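Local atomic coordinates of botulinum neurotoxin type C1 (Clostridium botulinum, PDB entry 3N7K), a protein that probably binds gangliosides, among them GD1b, on nerve cells through the receptor-binding domain of the toxin heavy chain. Residues M152-I157 / T166-E171; Y281-K286 / L303-T308; K312-F317 / I336-Q341. One frame throughout, in Å; residues are numbered along the deposited sequence.

Contact 1 (M152-I157 / T166-E171)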
ATOM      1  N   MET A 152      -5.817  12.468 -29.878  1.00 32.12           N
ATOM      2  CA  MET A 152      -5.614  11.807 -31.163  1.00 33.73           C
ATOM      3  C   MET A 152      -5.165  10.357 -31.013  1.00 33.18           C
ATOM      4  O   MET A 152      -4.548   9.797 -31.919  1.00 33.02           O
ATOM      5  CB  MET A 152      -4.579  12.581 -31.974  1.00 36.35           C
ATOM      6  CG  MET A 152      -5.083  13.932 -32.442  1.00 39.33           C
ATOM      7  SD  MET A 152      -6.337  13.721 -33.709  1.00 42.87           S
ATOM      8  CE  MET A 152      -7.882  13.641 -32.749  1.00 43.79           C
ATOM      9  N   GLY A 153      -5.476   9.756 -29.866  1.00 32.53           N
ATOM     10  CA  GLY A 153      -5.081   8.384 -29.625  1.00 29.79           C
ATOM     11  C   GLY A 153      -5.770   7.764 -28.431  1.00 29.36           C
ATOM     12  O   GLY A 153      -7.000   7.763 -28.322  1.00 29.42           O
ATOM     13  N   ASN A 154      -4.972   7.254 -27.504  1.00 28.04           N
ATOM     14  CA  ASN A 154      -5.527   6.595 -26.340  1.00 25.89           C
ATOM     15  C   ASN A 154      -5.512   7.318 -24.990  1.00 25.63           C
ATOM     16  O   ASN A 154      -4.722   8.228 -24.724  1.00 24.34           O
ATOM     17  CB  ASN A 154      -4.863   5.226 -26.192  1.00 23.70           C
ATOM     18  CG  ASN A 154      -5.204   4.293 -27.335  1.00 23.01           C
ATOM     19  OD1 ASN A 154      -6.335   3.813 -27.443  1.00 20.90           O
ATOM     20  ND2 ASN A 154      -4.228   4.035 -28.203  1.00 22.45           N
ATOM     21  N   MET A 155      -6.430   6.869 -24.146  1.00 25.58           N
ATOM     22  CA  MET A 155      -6.617   7.353 -22.791  1.00 24.37           C
ATOM     23  C   MET A 155      -6.341   6.122 -21.931  1.00 23.52           C
ATOM     24  O   MET A 155      -6.940   5.064 -22.152  1.00 22.90           O
ATOM     25  CB  MET A 155      -8.066   7.811 -22.624  1.00 24.77           C
ATOM     26  CG  MET A 155      -8.598   7.833 -21.201  1.00 25.85           C
ATOM     27  SD  MET A 155     -10.403   7.996 -21.234  1.00 27.94           S
ATOM     28  CE  MET A 155     -10.632   9.615 -20.521  1.00 27.61           C
ATOM     29  N   LYS A 156      -5.420   6.239 -20.978  1.00 22.69           N
ATOM     30  CA  LYS A 156      -5.104   5.102 -20.117  1.00 20.60           C
ATOM     31  C   LYS A 156      -4.845   5.483 -18.677  1.00 19.20           C
ATOM     32  O   LYS A 156      -4.637   6.649 -18.346  1.00 19.39           O
ATOM     33  CB  LYS A 156      -3.892   4.321 -20.641  1.00 20.89           C
ATOM     34  CG  LYS A 156      -3.274   4.833 -21.924  1.00 21.73           C
ATOM     35  CD  LYS A 156      -2.277   3.810 -22.432  1.00 24.41           C
ATOM     36  CE  LYS A 156      -1.573   4.256 -23.707  1.00 25.64           C
ATOM     37  NZ  LYS A 156      -0.760   5.491 -23.511  1.00 27.37           N
ATOM     38  N   ILE A 157      -4.852   4.478 -17.815  1.00 18.00           N
ATOM     39  CA  ILE A 157      -4.614   4.697 -16.406  1.00 16.74           C
ATOM     40  C   ILE A 157      -3.677   3.623 -15.871  1.00 16.28           C
ATOM     41  O   ILE A 157      -3.801   2.457 -16.225  1.00 17.13           O
ATOM     42  CB  ILE A 157      -5.951   4.691 -15.613  1.00 16.16           C
ATOM     43  CG1 ILE A 157      -5.666   4.843 -14.118  1.00 14.82           C
ATOM     44  CG2 ILE A 157      -6.732   3.415 -15.891  1.00 15.66           C
ATOM     45  CD1 ILE A 157      -6.897   5.077 -13.285  1.00 11.77           C
ATOM     46  N   THR A 166      -6.793   0.719 -20.931  1.00 24.82           N
ATOM     47  CA  THR A 166      -6.418   1.544 -22.073  1.00 24.25           C
ATOM     48  C   THR A 166      -7.671   1.678 -22.925  1.00 26.61           C
ATOM     49  O   THR A 166      -8.562   0.816 -22.863  1.00 26.84           O
ATOM     50  CB  THR A 166      -5.312   0.871 -22.914  1.00 23.65           C
ATOM     51  OG1 THR A 166      -5.057   1.649 -24.093  1.00 25.09           O
ATOM     52  CG2 THR A 166      -5.728  -0.537 -23.317  1.00 21.90           C
ATOM     53  N   ILE A 167      -7.749   2.749 -23.714  1.00 26.66           N
ATOM     54  CA  ILE A 167      -8.913   2.963 -24.569  1.00 26.65           C
ATOM     55  C   ILE A 167      -8.738   4.112 -25.559  1.00 26.45           C
ATOM     56  O   ILE A 167      -7.980   5.057 -25.313  1.00 25.95           O
ATOM     57  CB  ILE A 167     -10.180   3.232 -23.734  1.00 26.00           C
ATOM     58  CG1 ILE A 167     -11.405   3.316 -24.649  1.00 28.42           C
ATOM     59  CG2 ILE A 167     -10.034   4.543 -22.989  1.00 25.44           C
ATOM     60  CD1 ILE A 167     -11.519   2.169 -25.633  1.00 31.58           C
ATOM     61  N   LYS A 168      -9.451   4.022 -26.679  1.00 24.97           N
ATOM     62  CA  LYS A 168      -9.383   5.049 -27.706  1.00 24.69           C
ATOM     63  C   LYS A 168     -10.333   6.195 -27.397  1.00 25.01           C
ATOM     64  O   LYS A 168     -11.517   5.991 -27.128  1.00 23.62           O
ATOM     65  CB  LYS A 168      -9.701   4.445 -29.077  1.00 23.58           C
ATOM     66  CG  LYS A 168      -9.833   5.450 -30.207  1.00 22.78           C
ATOM     67  CD  LYS A 168      -8.613   6.344 -30.346  1.00 24.66           C
ATOM     68  CE  LYS A 168      -8.877   7.438 -31.366  1.00 25.39           C
ATOM     69  NZ  LYS A 168      -7.861   8.521 -31.331  1.00 27.35           N
ATOM     70  N   VAL A 169      -9.791   7.405 -27.414  1.00 27.16           N
ATOM     71  CA  VAL A 169     -10.581   8.600 -27.153  1.00 28.10           C
ATOM     72  C   VAL A 169     -11.458   8.867 -28.374  1.00 30.02           C
ATOM     73  O   VAL A 169     -10.982   8.844 -29.511  1.00 29.16           O
ATOM     74  CB  VAL A 169      -9.672   9.826 -26.898  1.00 24.96           C
ATOM     75  CG1 VAL A 169     -10.493  11.074 -26.850  1.00 25.91           C
ATOM     76  CG2 VAL A 169      -8.924   9.665 -25.598  1.00 25.80           C
ATOM     77  N   LYS A 170     -12.742   9.104 -28.129  1.00 33.00           N
ATOM     78  CA  LYS A 170     -13.694   9.388 -29.196  1.00 35.79           C
ATOM     79  C   LYS A 170     -13.743  10.899 -29.452  1.00 37.77           C
ATOM     80  O   LYS A 170     -13.212  11.682 -28.660  1.00 37.74           O
ATOM     81  CB  LYS A 170     -15.080   8.892 -28.790  1.00 35.97           C
ATOM     82  CG  LYS A 170     -15.639   9.594 -27.562  1.00 37.92           C
ATOM     83  CD  LYS A 170     -16.963   8.979 -27.124  1.00 40.10           C
ATOM     84  CE  LYS A 170     -17.452   9.592 -25.818  1.00 42.70           C
ATOM     85  NZ  LYS A 170     -18.591   8.831 -25.203  1.00 44.64           N
ATOM     86  N   GLU A 171     -14.367  11.310 -30.557  1.00 39.42           N
ATOM     87  CA  GLU A 171     -14.481  12.737 -30.858  1.00 41.95           C
ATOM     88  C   GLU A 171     -15.220  13.446 -29.720  1.00 40.64           C
ATOM     89  O   GLU A 171     -16.453  13.474 -29.685  1.00 39.93           O
ATOM     90  CB  GLU A 171     -15.243  12.972 -32.167  1.00 45.72           C
ATOM     91  CG  GLU A 171     -14.374  13.004 -33.416  1.00 52.57           C
ATOM     92  CD  GLU A 171     -15.140  13.488 -34.655  1.00 56.30           C
ATOM     93  OE1 GLU A 171     -14.571  13.434 -35.773  1.00 58.23           O
ATOM     94  OE2 GLU A 171     -16.307  13.926 -34.509  1.00 56.67           O
TER
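A beta hairpin in the lectin-like, concanavalin-type half of the binding domain brings Gly153 against Lys168 and Val169 at the open end of strands 154-159 and 162-168. The carbonyl oxygen of Gly153 is gripped twice. Val169 N donates to Gly153 O at 3.0 Å in a nearly straight, 170° bond. Lys168 NZ reaches the same Gly153 O at 3.2 Å, lying in the carbonyl plane on a lone pair. The lysine chain starts away from the other strand, but a bend at chi2 (55°) turns it back so that CD and NZ reach the carbonyl of Gly153. Glycine suits this spot because its backbone takes phi and psi values that other residues seldom adopt.

Two residues along each strand, at the next hydrogen-bonded pair, Met155 N donates to Ile167 O at 2.7 Å. The two side chains lie side by side on the face turned to strands 111-117 and 122-129, Met155 CB being 3.8 Å from Ile167 CG2. Val169 adds its CG2 at 3.6 Å from Met155 CB, and Met155 runs on to Phe114 and Leu116 in the other sheet. The Lys156 and Thr166 face is polar, and Lys156 has a long, weak ion pair with Glu214. Met155 and Val169 are buried and Ile167 stays largely exposed, while the Lys168 ammonium shares a backbone oxygen with an amide, probably polarising that carbonyl further.

Contact 2 (Y281-K286 / L303-T308)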
ATOM      1  N   TYR A 281      -1.961 -13.083  17.491  1.00 29.02           N
ATOM      2  CA  TYR A 281      -0.950 -12.512  18.371  1.00 27.71           C
ATOM      3  C   TYR A 281      -0.189 -11.464  17.582  1.00 27.83           C
ATOM      4  O   TYR A 281      -0.031 -11.586  16.364  1.00 30.25           O
ATOM      5  CB  TYR A 281       0.010 -13.592  18.849  1.00 27.34           C
ATOM      6  CG  TYR A 281      -0.529 -14.448  19.969  1.00 27.29           C
ATOM      7  CD1 TYR A 281       0.126 -15.608  20.361  1.00 27.52           C
ATOM      8  CD2 TYR A 281      -1.694 -14.098  20.639  1.00 28.46           C
ATOM      9  CE1 TYR A 281      -0.370 -16.400  21.384  1.00 28.71           C
ATOM     10  CE2 TYR A 281      -2.197 -14.880  21.665  1.00 28.31           C
ATOM     11  CZ  TYR A 281      -1.536 -16.031  22.033  1.00 28.39           C
ATOM     12  OH  TYR A 281      -2.066 -16.826  23.022  1.00 28.34           O
ATOM     13  N   LYS A 282       0.284 -10.429  18.265  1.00 25.85           N
ATOM     14  CA  LYS A 282       0.997  -9.363  17.580  1.00 25.12           C
ATOM     15  C   LYS A 282       2.509  -9.554  17.637  1.00 24.48           C
ATOM     16  O   LYS A 282       3.016 -10.410  18.357  1.00 26.69           O
ATOM     17  CB  LYS A 282       0.607  -8.010  18.178  1.00 26.02           C
ATOM     18  CG  LYS A 282      -0.885  -7.749  18.184  1.00 26.19           C
ATOM     19  CD  LYS A 282      -1.240  -6.697  19.207  1.00 29.12           C
ATOM     20  CE  LYS A 282      -2.727  -6.742  19.547  1.00 32.67           C
ATOM     21  NZ  LYS A 282      -3.083  -5.831  20.686  1.00 34.35           N
ATOM     22  N   ILE A 283       3.230  -8.748  16.873  1.00 22.49           N
ATOM     23  CA  ILE A 283       4.675  -8.843  16.824  1.00 21.52           C
ATOM     24  C   ILE A 283       5.293  -7.449  16.899  1.00 22.78           C
ATOM     25  O   ILE A 283       4.641  -6.456  16.546  1.00 24.56           O
ATOM     26  CB  ILE A 283       5.100  -9.543  15.498  1.00 21.99           C
ATOM     27  CG1 ILE A 283       5.556 -10.964  15.794  1.00 21.71           C
ATOM     28  CG2 ILE A 283       6.188  -8.756  14.775  1.00 20.08           C
ATOM     29  CD1 ILE A 283       6.794 -11.008  16.644  1.00 23.99           C
ATOM     30  N   ILE A 284       6.532  -7.368  17.374  1.00 19.80           N
ATOM     31  CA  ILE A 284       7.235  -6.098  17.416  1.00 20.22           C
ATOM     32  C   ILE A 284       8.599  -6.373  16.815  1.00 20.56           C
ATOM     33  O   ILE A 284       9.214  -7.394  17.120  1.00 21.06           O
ATOM     34  CB  ILE A 284       7.379  -5.542  18.851  1.00 20.95           C
ATOM     35  CG1 ILE A 284       5.997  -5.132  19.383  1.00 17.11           C
ATOM     36  CG2 ILE A 284       8.325  -4.328  18.844  1.00 20.38           C
ATOM     37  CD1 ILE A 284       5.955  -4.865  20.854  1.00 13.47           C
ATOM     38  N   ILE A 285       9.058  -5.474  15.944  1.00 19.74           N
ATOM     39  CA  ILE A 285      10.342  -5.645  15.277  1.00 20.42           C
ATOM     40  C   ILE A 285      11.436  -4.903  16.016  1.00 22.23           C
ATOM     41  O   ILE A 285      11.375  -3.687  16.165  1.00 24.64           O
ATOM     42  CB  ILE A 285      10.290  -5.140  13.821  1.00 19.07           C
ATOM     43  CG1 ILE A 285       8.937  -5.492  13.187  1.00 19.16           C
ATOM     44  CG2 ILE A 285      11.387  -5.811  13.015  1.00 15.45           C
ATOM     45  CD1 ILE A 285       8.650  -4.779  11.883  1.00 16.54           C
ATOM     46  N   LYS A 286      12.444  -5.646  16.468  1.00 22.73           N
ATOM     47  CA  LYS A 286      13.559  -5.079  17.221  1.00 21.63           C
ATOM     48  C   LYS A 286      14.818  -4.972  16.363  1.00 22.69           C
ATOM     49  O   LYS A 286      15.250  -5.962  15.771  1.00 21.00           O
ATOM     50  CB  LYS A 286      13.821  -5.961  18.439  1.00 21.03           C
ATOM     51  CG  LYS A 286      12.567  -6.212  19.297  1.00 21.27           C
ATOM     52  CD  LYS A 286      11.974  -4.893  19.848  1.00 20.93           C
ATOM     53  CE  LYS A 286      12.979  -4.185  20.783  1.00 21.84           C
ATOM     54  NZ  LYS A 286      12.506  -2.910  21.408  1.00 18.26           N
ATOM     55  N   LEU A 303      17.727  -7.688  12.636  1.00 25.48           N
ATOM     56  CA  LEU A 303      16.741  -7.580  13.707  1.00 25.81           C
ATOM     57  C   LEU A 303      16.185  -8.925  14.184  1.00 26.53           C
ATOM     58  O   LEU A 303      16.539  -9.981  13.663  1.00 27.65           O
ATOM     59  CB  LEU A 303      15.580  -6.733  13.184  1.00 24.13           C
ATOM     60  CG  LEU A 303      15.224  -7.056  11.722  1.00 21.33           C
ATOM     61  CD1 LEU A 303      14.494  -8.370  11.618  1.00 19.86           C
ATOM     62  CD2 LEU A 303      14.373  -5.954  11.161  1.00 22.41           C
ATOM     63  N   TYR A 304      15.324  -8.869  15.196  1.00 26.41           N
ATOM     64  CA  TYR A 304      14.639 -10.052  15.701  1.00 25.21           C
ATOM     65  C   TYR A 304      13.212  -9.618  15.951  1.00 24.51           C
ATOM     66  O   TYR A 304      12.868  -8.449  15.743  1.00 23.15           O
ATOM     67  CB  TYR A 304      15.247 -10.599  16.995  1.00 25.32           C
ATOM     68  CG  TYR A 304      15.330  -9.629  18.145  1.00 24.88           C
ATOM     69  CD1 TYR A 304      16.321  -8.645  18.171  1.00 25.59           C
ATOM     70  CD2 TYR A 304      14.457  -9.726  19.238  1.00 24.61           C
ATOM     71  CE1 TYR A 304      16.456  -7.786  19.254  1.00 24.26           C
ATOM     72  CE2 TYR A 304      14.575  -8.868  20.330  1.00 24.06           C
ATOM     73  CZ  TYR A 304      15.584  -7.901  20.328  1.00 25.84           C
ATOM     74  OH  TYR A 304      15.741  -7.048  21.393  1.00 27.28           O
ATOM     75  N   PHE A 305      12.381 -10.554  16.388  1.00 23.94           N
ATOM     76  CA  PHE A 305      10.986 -10.245  16.633  1.00 24.66           C
ATOM     77  C   PHE A 305      10.555 -10.705  18.012  1.00 24.31           C
ATOM     78  O   PHE A 305      10.896 -11.799  18.443  1.00 25.31           O
ATOM     79  CB  PHE A 305      10.102 -10.914  15.573  1.00 25.37           C
ATOM     80  CG  PHE A 305      10.518 -10.621  14.163  1.00 26.16           C
ATOM     81  CD1 PHE A 305      11.661 -11.213  13.620  1.00 28.95           C
ATOM     82  CD2 PHE A 305       9.798  -9.725  13.384  1.00 25.62           C
ATOM     83  CE1 PHE A 305      12.088 -10.910  12.313  1.00 28.19           C
ATOM     84  CE2 PHE A 305      10.210  -9.415  12.087  1.00 26.47           C
ATOM     85  CZ  PHE A 305      11.361 -10.010  11.551  1.00 26.78           C
ATOM     86  N   ASP A 306       9.788  -9.864  18.691  1.00 23.59           N
ATOM     87  CA  ASP A 306       9.285 -10.172  20.012  1.00 23.82           C
ATOM     88  C   ASP A 306       7.792 -10.449  19.957  1.00 24.45           C
ATOM     89  O   ASP A 306       7.032  -9.691  19.363  1.00 24.02           O
ATOM     90  CB  ASP A 306       9.506  -8.988  20.954  1.00 24.70           C
ATOM     91  CG  ASP A 306      10.895  -8.951  21.537  1.00 26.30           C
ATOM     92  OD1 ASP A 306      11.170  -8.023  22.325  1.00 26.13           O
ATOM     93  OD2 ASP A 306      11.711  -9.845  21.219  1.00 28.38           O
ATOM     94  N   MET A 307       7.359 -11.541  20.563  1.00 26.38           N
ATOM     95  CA  MET A 307       5.932 -11.814  20.609  1.00 27.83           C
ATOM     96  C   MET A 307       5.545 -12.003  22.055  1.00 29.18           C
ATOM     97  O   MET A 307       5.982 -12.946  22.708  1.00 28.13           O
ATOM     98  CB  MET A 307       5.544 -13.056  19.825  1.00 27.27           C
ATOM     99  CG  MET A 307       4.040 -13.255  19.808  1.00 26.99           C
ATOM    100  SD  MET A 307       3.481 -14.546  18.676  1.00 26.01           S
ATOM    101  CE  MET A 307       3.473 -15.899  19.796  1.00 28.10           C
ATOM    102  N   THR A 308       4.746 -11.071  22.553  1.00 32.56           N
ATOM    103  CA  THR A 308       4.261 -11.113  23.923  1.00 35.13           C
ATOM    104  C   THR A 308       2.949 -11.888  23.924  1.00 36.28           C
ATOM    105  O   THR A 308       2.001 -11.494  23.251  1.00 35.74           O
ATOM    106  CB  THR A 308       3.999  -9.683  24.454  1.00 35.35           C
ATOM    107  OG1 THR A 308       5.236  -8.955  24.503  1.00 36.12           O
ATOM    108  CG2 THR A 308       3.365  -9.735  25.837  1.00 34.40           C
TER
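Ile283, Ile285, Leu303 and Phe305 form the apolar centre where strands 283-287 and 302-308 pair in the C-terminal beta-trefoil half of the binding domain. Ile283 CD1 packs 3.5 Å from Phe305 CB, while Ile283 CG2 comes to the edge of the phenylalanine ring. Ile285 runs beside both Leu303 and Phe305, and its CG2 is 3.5 Å from Leu303 CD2. With CG1 beside the backbone N (chi1 -38°), CG2 is left anti to that N, and it is CG2 that meets both partners. Such branched chains and a flat ring suit a buried face, which Leu316 of the neighbouring strand also covers.

Toward one end, Met307 makes a Met-aromatic contact with Tyr281: the sulfur sits at the ring edge, and Met307 CE is 3.4 Å from Tyr281 CD1. A bend at chi3 carries that methyl to the ring.

The backbones are joined by Ile284 and Asp306, each donating to the other, and by Lys286 N to Tyr304 O at 2.9 Å. On the other face Lys286 lays its CB over the Tyr304 ring, 3.3 Å from the centroid, in a CH-pi contact. Its methylenes continue past the carboxylate of Asp306, whereas Lys286 NZ bonds to Asn244 OD1. The lysine serves two chemistries, its aliphatic part covering an aromatic face and its ammonium held by an amide oxygen, with Asp306 OD1 5.4 Å from NZ and probably adding only a diffuse attraction.

Contact 3 (K312-F317 / I336-Q341)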
ATOM      1  N   LYS A 312       4.156 -12.367  29.010  1.00 54.38           N
ATOM      2  CA  LYS A 312       5.580 -12.565  28.818  1.00 51.84           C
ATOM      3  C   LYS A 312       5.942 -12.273  27.371  1.00 50.05           C
ATOM      4  O   LYS A 312       5.127 -12.468  26.462  1.00 49.01           O
ATOM      5  CB  LYS A 312       5.957 -14.001  29.170  1.00 52.16           C
ATOM      6  CG  LYS A 312       5.434 -14.455  30.525  1.00 53.47           C
ATOM      7  CD  LYS A 312       6.494 -15.209  31.341  1.00 54.49           C
ATOM      8  CE  LYS A 312       7.011 -16.471  30.638  1.00 54.33           C
ATOM      9  NZ  LYS A 312       7.857 -16.197  29.440  1.00 54.00           N
ATOM     10  N   ALA A 313       7.166 -11.787  27.172  1.00 47.52           N
ATOM     11  CA  ALA A 313       7.671 -11.470  25.843  1.00 45.46           C
ATOM     12  C   ALA A 313       8.607 -12.590  25.394  1.00 43.67           C
ATOM     13  O   ALA A 313       9.522 -12.996  26.118  1.00 42.79           O
ATOM     14  CB  ALA A 313       8.411 -10.129  25.860  1.00 45.31           C
ATOM     15  N   TYR A 314       8.363 -13.103  24.197  1.00 41.53           N
ATOM     16  CA  TYR A 314       9.186 -14.174  23.678  1.00 39.39           C
ATOM     17  C   TYR A 314       9.896 -13.693  22.433  1.00 36.70           C
ATOM     18  O   TYR A 314       9.576 -12.642  21.882  1.00 36.03           O
ATOM     19  CB  TYR A 314       8.323 -15.401  23.361  1.00 40.80           C
ATOM     20  CG  TYR A 314       7.433 -15.812  24.511  1.00 42.72           C
ATOM     21  CD1 TYR A 314       6.346 -15.026  24.880  1.00 44.76           C
ATOM     22  CD2 TYR A 314       7.712 -16.947  25.271  1.00 43.05           C
ATOM     23  CE1 TYR A 314       5.557 -15.346  25.978  1.00 46.82           C
ATOM     24  CE2 TYR A 314       6.931 -17.282  26.377  1.00 45.30           C
ATOM     25  CZ  TYR A 314       5.850 -16.471  26.728  1.00 47.41           C
ATOM     26  OH  TYR A 314       5.061 -16.765  27.827  1.00 47.63           O
ATOM     27  N   ASN A 315      10.888 -14.458  22.015  1.00 34.21           N
ATOM     28  CA  ASN A 315      11.649 -14.146  20.824  1.00 31.94           C
ATOM     29  C   ASN A 315      11.260 -15.192  19.795  1.00 29.83           C
ATOM     30  O   ASN A 315      11.079 -16.354  20.134  1.00 29.55           O
ATOM     31  CB  ASN A 315      13.154 -14.253  21.114  1.00 32.63           C
ATOM     32  CG  ASN A 315      13.706 -13.034  21.835  1.00 35.09           C
ATOM     33  OD1 ASN A 315      14.759 -13.096  22.487  1.00 37.57           O
ATOM     34  ND2 ASN A 315      13.010 -11.913  21.709  1.00 34.79           N
ATOM     35  N   LEU A 316      11.077 -14.801  18.547  1.00 28.03           N
ATOM     36  CA  LEU A 316      10.795 -15.831  17.561  1.00 27.53           C
ATOM     37  C   LEU A 316      12.193 -16.418  17.371  1.00 27.49           C
ATOM     38  O   LEU A 316      13.193 -15.755  17.668  1.00 28.11           O
ATOM     39  CB  LEU A 316      10.285 -15.225  16.256  1.00 26.41           C
ATOM     40  CG  LEU A 316       9.086 -14.292  16.406  1.00 25.23           C
ATOM     41  CD1 LEU A 316       8.552 -13.948  15.037  1.00 22.93           C
ATOM     42  CD2 LEU A 316       8.003 -14.956  17.231  1.00 24.92           C
ATOM     43  N   PHE A 317      12.293 -17.653  16.911  1.00 25.83           N
ATOM     44  CA  PHE A 317      13.619 -18.215  16.736  1.00 24.99           C
ATOM     45  C   PHE A 317      13.526 -19.430  15.854  1.00 25.97           C
ATOM     46  O   PHE A 317      12.470 -20.072  15.764  1.00 25.62           O
ATOM     47  CB  PHE A 317      14.229 -18.573  18.104  1.00 24.99           C
ATOM     48  CG  PHE A 317      13.880 -19.965  18.607  1.00 24.55           C
ATOM     49  CD1 PHE A 317      14.680 -21.066  18.275  1.00 22.79           C
ATOM     50  CD2 PHE A 317      12.751 -20.175  19.407  1.00 24.14           C
ATOM     51  CE1 PHE A 317      14.366 -22.354  18.729  1.00 22.66           C
ATOM     52  CE2 PHE A 317      12.423 -21.463  19.867  1.00 23.54           C
ATOM     53  CZ  PHE A 317      13.237 -22.554  19.525  1.00 23.45           C
ATOM     54  N   ILE A 336       9.748 -22.109  12.941  1.00 25.40           N
ATOM     55  CA  ILE A 336      10.032 -20.937  13.737  1.00 26.94           C
ATOM     56  C   ILE A 336       9.133 -21.009  14.968  1.00 28.51           C
ATOM     57  O   ILE A 336       7.917 -21.204  14.858  1.00 29.03           O
ATOM     58  CB  ILE A 336       9.741 -19.650  12.955  1.00 26.75           C
ATOM     59  CG1 ILE A 336      10.552 -19.652  11.654  1.00 26.63           C
ATOM     60  CG2 ILE A 336      10.097 -18.442  13.813  1.00 25.50           C
ATOM     61  CD1 ILE A 336      10.244 -18.519  10.723  1.00 23.90           C
ATOM     62  N   GLY A 337       9.745 -20.875  16.137  1.00 28.73           N
ATOM     63  CA  GLY A 337       8.980 -20.937  17.364  1.00 28.94           C
ATOM     64  C   GLY A 337       9.352 -19.827  18.317  1.00 29.64           C
ATOM     65  O   GLY A 337      10.122 -18.927  17.969  1.00 30.88           O
ATOM     66  N   LEU A 338       8.816 -19.909  19.531  1.00 29.89           N
ATOM     67  CA  LEU A 338       9.053 -18.910  20.560  1.00 29.37           C
ATOM     68  C   LEU A 338       9.966 -19.411  21.663  1.00 29.68           C
ATOM     69  O   LEU A 338       9.726 -20.465  22.241  1.00 30.01           O
ATOM     70  CB  LEU A 338       7.729 -18.501  21.192  1.00 28.69           C
ATOM     71  CG  LEU A 338       6.644 -17.943  20.277  1.00 29.09           C
ATOM     72  CD1 LEU A 338       5.258 -18.271  20.845  1.00 27.30           C
ATOM     73  CD2 LEU A 338       6.852 -16.449  20.129  1.00 29.34           C
ATOM     74  N   ARG A 339      11.008 -18.641  21.953  1.00 30.17           N
ATOM     75  CA  ARG A 339      11.946 -18.959  23.020  1.00 31.19           C
ATOM     76  C   ARG A 339      11.732 -17.870  24.074  1.00 32.42           C
ATOM     77  O   ARG A 339      10.931 -16.962  23.877  1.00 32.66           O
ATOM     78  CB  ARG A 339      13.376 -18.876  22.518  1.00 30.76           C
ATOM     79  CG  ARG A 339      13.882 -17.451  22.412  1.00 33.43           C
ATOM     80  CD  ARG A 339      15.358 -17.465  22.150  1.00 36.92           C
ATOM     81  NE  ARG A 339      16.038 -18.342  23.096  1.00 38.71           N
ATOM     82  CZ  ARG A 339      17.244 -18.860  22.893  1.00 38.72           C
ATOM     83  NH1 ARG A 339      17.895 -18.584  21.774  1.00 40.21           N
ATOM     84  NH2 ARG A 339      17.791 -19.653  23.802  1.00 39.15           N
ATOM     85  N   GLU A 340      12.439 -17.945  25.193  1.00 34.05           N
ATOM     86  CA  GLU A 340      12.281 -16.918  26.213  1.00 35.87           C
ATOM     87  C   GLU A 340      13.417 -15.931  26.053  1.00 36.52           C
ATOM     88  O   GLU A 340      14.554 -16.323  25.773  1.00 36.95           O
ATOM     89  CB  GLU A 340      12.274 -17.541  27.610  1.00 36.53           C
ATOM     90  CG  GLU A 340      10.957 -18.251  27.899  1.00 40.85           C
ATOM     91  CD  GLU A 340      10.922 -18.971  29.233  1.00 42.89           C
ATOM     92  OE1 GLU A 340      11.417 -20.122  29.314  1.00 43.21           O
ATOM     93  OE2 GLU A 340      10.396 -18.376  30.202  1.00 46.13           O
ATOM     94  N   GLN A 341      13.099 -14.648  26.187  1.00 35.99           N
ATOM     95  CA  GLN A 341      14.109 -13.618  26.041  1.00 36.98           C
ATOM     96  C   GLN A 341      15.285 -13.949  26.950  1.00 38.45           C
ATOM     97  O   GLN A 341      15.117 -14.183  28.142  1.00 38.95           O
ATOM     98  CB  GLN A 341      13.514 -12.257  26.382  1.00 35.52           C
ATOM     99  CG  GLN A 341      12.273 -11.955  25.587  1.00 33.71           C
ATOM    100  CD  GLN A 341      12.075 -10.474  25.371  1.00 33.04           C
ATOM    101  OE1 GLN A 341      11.898  -9.711  26.321  1.00 32.77           O
ATOM    102  NE2 GLN A 341      12.110 -10.055  24.112  1.00 32.93           N
TER
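Leu316 and Leu338, neighbours in a non-hydrogen-bonded pair of strands 313-318 and 333-340, mark the inner side of a strongly twisted antiparallel pairing in the beta-trefoil; the two short strand segments run at 136°. Backbone bonds set the pairing. Asn315 and Arg339 donate to each other, Arg339 N reaching Asn315 O at 2.9 Å. Gly337 N bonds to Phe317 O, while the return bond from Phe317 N to Gly337 O is bent and weak.

The apolar contacts gather on the inner side. Leu316 CD2 and Leu338 CD2 meet at 3.5 Å, the chains running side by side, and Leu338 CD2 also touches Tyr314 CB, whose ring has Arg339 O at its edge. Leucine suits this layer, which continues to Phe305 and Met307 of strand 302-308.

On the other side of the sheet Phe317 is the aromatic residue. It has CG between its backbone N and carbonyl carbon (chi1 87°), which folds the ring back over the partner strand. The ring lies beside the backbone of Gly337, with CD2 3.4 Å from Arg339 CB and Leu338 C at its edge. The Arg339 guanidinium, tilted 44° from the ring plane, stands above that ring, its CZ 5.8 Å from the centroid, at most a weak cation-pi attraction. Arg339 CG also packs its aliphatic part against Asn315 CB.

Gln341 lies along Ala313, its CG 3.0 Å from Ala313 O. At the exposed end Glu340 binds Arg264 through OE1, and Lys312 NZ forms a salt bridge with Glu340 OE2 at 3.4 Å, its hydrogen bond a weak one.

How the contacts relate
The three contacts follow one another along the chain without interleaving. Contact 1 belongs to the lectin-like N-terminal half; contacts 2 and 3 share one antiparallel sheet of the beta-trefoil half, on the other side of the chain's centre. Contact 1 has its centre about 49 and 56 Å from those of contacts 2 and 3, nearest atoms about 31 and 37 Å apart. Contacts 2 and 3, centres about 9 Å apart, are joined because strands 302-308 and 313-318 are neighbours: Met307 N lies 2.8 Å from Tyr314 O, a probable hydrogen bond. Four consecutive strands thus form one continuous part of the trefoil sheet, while the contact 1 hairpin belongs to the domain's other half.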